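Local coordinates for POP2 (Saccharomyces cerevisiae, PDB 1UOC), which removes mRNA poly(A) tails as a probable catalytic subunit of the CCR4-NOT complex, its nuclease domain acting as a 3'-exoribonuclease that prefers poly(A), at residues S26-I31 with M146-M151. Numbering follows the deposited sequence.
Sequences SEFAVI and MDSGLM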
loop_
_atom_site.group_PDB
_atom_site.type_symbol
_atom_site.label_atom_id
_atom_site.label_comp_id
_atom_site.label_asym_id
_atom_site.label_seq_id
_atom_site.Cartn_x
_atom_site.Cartn_y
_atom_site.Cartn_z
ATOM N N SER A 26 4.796 -15.442 -12.956
ATOM C CA SER A 26 4.456 -16.569 -12.108
ATOM C C SER A 26 3.919 -16.103 -10.756
ATOM O O SER A 26 3.013 -16.725 -10.197
ATOM C CB SER A 26 5.674 -17.479 -11.921
ATOM O OG SER A 26 6.793 -16.746 -11.482
ATOM N N GLU A 27 4.456 -15.004 -10.231
ATOM C CA GLU A 27 3.974 -14.491 -8.942
ATOM C C GLU A 27 2.571 -13.922 -9.094
ATOM O O GLU A 27 1.744 -14.038 -8.185
ATOM C CB GLU A 27 4.916 -13.420 -8.379
ATOM C CG GLU A 27 6.296 -13.959 -8.048
ATOM C CD GLU A 27 6.269 -15.142 -7.089
ATOM O OE1 GLU A 27 7.259 -15.904 -7.082
ATOM O OE2 GLU A 27 5.284 -15.312 -6.334
ATOM N N PHE A 28 2.297 -13.308 -10.242
ATOM C CA PHE A 28 0.972 -12.769 -10.461
ATOM C C PHE A 28 -0.021 -13.903 -10.677
ATOM O O PHE A 28 -1.221 -13.741 -10.454
ATOM C CB PHE A 28 0.950 -11.812 -11.644
ATOM C CG PHE A 28 0.790 -10.382 -11.235
ATOM C CD1 PHE A 28 1.891 -9.545 -11.133
ATOM C CD2 PHE A 28 -0.459 -9.900 -10.838
ATOM C CE1 PHE A 28 1.754 -8.249 -10.634
ATOM C CE2 PHE A 28 -0.603 -8.611 -10.339
ATOM C CZ PHE A 28 0.511 -7.782 -10.236
ATOM N N ALA A 29 0.479 -15.062 -11.096
ATOM C CA ALA A 29 -0.397 -16.217 -11.291
ATOM C C ALA A 29 -0.847 -16.675 -9.896
ATOM O O ALA A 29 -2.007 -17.031 -9.698
ATOM C CB ALA A 29 0.345 -17.333 -12.012
ATOM N N VAL A 30 0.077 -16.646 -8.934
ATOM C CA VAL A 30 -0.230 -17.027 -7.552
ATOM C C VAL A 30 -1.179 -16.012 -6.911
ATOM O O VAL A 30 -2.117 -16.384 -6.216
ATOM C CB VAL A 30 1.052 -17.104 -6.687
ATOM C CG1 VAL A 30 0.684 -17.328 -5.217
ATOM C CG2 VAL A 30 1.958 -18.225 -7.190
ATOM N N ILE A 31 -0.930 -14.724 -7.139
ATOM C CA ILE A 31 -1.786 -13.674 -6.584
ATOM C C ILE A 31 -3.215 -13.894 -7.081
ATOM O O ILE A 31 -4.178 -13.844 -6.326
ATOM C CB ILE A 31 -1.299 -12.271 -7.047
ATOM C CG1 ILE A 31 0.027 -11.939 -6.361
ATOM C CG2 ILE A 31 -2.367 -11.202 -6.741
ATOM C CD1 ILE A 31 0.716 -10.697 -6.909
ATOM N N MET A 146 -4.116 -4.857 -13.643
ATOM C CA MET A 146 -5.445 -4.613 -14.189
ATOM C C MET A 146 -6.253 -5.888 -14.338
ATOM O O MET A 146 -7.445 -5.917 -14.015
ATOM C CB MET A 146 -5.350 -3.936 -15.557
ATOM C CG MET A 146 -5.584 -2.428 -15.530
ATOM S SD MET A 146 -7.209 -1.990 -14.851
ATOM C CE MET A 146 -8.296 -2.872 -16.007
ATOM N N ASP A 147 -5.596 -6.944 -14.809
ATOM C CA ASP A 147 -6.262 -8.229 -15.034
ATOM C C ASP A 147 -6.141 -9.235 -13.885
ATOM O O ASP A 147 -6.600 -10.373 -13.997
ATOM C CB ASP A 147 -5.724 -8.874 -16.321
ATOM C CG ASP A 147 -5.768 -7.928 -17.521
ATOM O OD1 ASP A 147 -6.822 -7.285 -17.748
ATOM O OD2 ASP A 147 -4.746 -7.829 -18.243
ATOM N N SER A 148 -5.546 -8.819 -12.777
ATOM C CA SER A 148 -5.353 -9.720 -11.651
ATOM C C SER A 148 -6.633 -10.081 -10.902
ATOM O O SER A 148 -6.691 -11.102 -10.210
ATOM C CB SER A 148 -4.358 -9.106 -10.663
ATOM O OG SER A 148 -4.910 -7.952 -10.056
ATOM N N GLY A 149 -7.652 -9.242 -11.032
ATOM C CA GLY A 149 -8.887 -9.491 -10.320
ATOM C C GLY A 149 -8.943 -8.648 -9.056
ATOM O O GLY A 149 -9.921 -8.686 -8.329
ATOM N N LEU A 150 -7.895 -7.875 -8.793
ATOM C CA LEU A 150 -7.861 -7.023 -7.605
ATOM C C LEU A 150 -8.564 -5.681 -7.813
ATOM O O LEU A 150 -8.988 -5.043 -6.844
ATOM C CB LEU A 150 -6.416 -6.759 -7.166
ATOM C CG LEU A 150 -5.582 -7.913 -6.608
ATOM C CD1 LEU A 150 -4.218 -7.430 -6.185
ATOM C CD2 LEU A 150 -6.284 -8.485 -5.427
ATOM N N MET A 151 -8.671 -5.256 -9.072
ATOM C CA MET A 151 -9.293 -3.977 -9.415
ATOM C C MET A 151 -10.760 -4.065 -9.845
ATOM O O MET A 151 -11.212 -5.089 -10.339
ATOM C CB MET A 151 -8.509 -3.297 -10.540
ATOM C CG MET A 151 -6.992 -3.339 -10.397
ATOM S SD MET A 151 -6.412 -2.722 -8.821
ATOM C CE MET A 151 -6.798 -0.989 -8.928
#
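The CA atoms nearest each other are those of Phe28 and Ser148, 7.1 Å apart. Residues 26-31 form a piece of helix 24-34, and residues 146-151 leave the end of helix 138-146. Gly149 has positive phi (99°) and turns the chain away from the helical path. The contact is small and buried, and it is made by side chains. CB of Ser148 meets the edge of the Phe28 ring, near its plane, 3.8 Å from CE2. Ile31 CD1 lies over the centre of one ring face, 4.1 Å above it. The other branch of Ile31, CG2, packs on Leu150 CD1 at 4.2 Å. Ser148 OG sits between its own backbone N and carbonyl carbon (chi1 67°). There it accepts a hydrogen bond from Leu150 N, 3.2 Å from OG, which makes an ST turn. The same hydroxyl is hydrogen-bonded to Leu145 O in the last turn of helix 138-146. This is packing away from the annotated metal sites of the DEDD nuclease domain. It joins helix 24-34 to the loop between helix 138-146 and strand 157-160. Phe102 of strand 99-103 meets the Phe28 ring, and Phe102 and Trp100 both touch Ile31, so helix 24-34 also packs on the sheet.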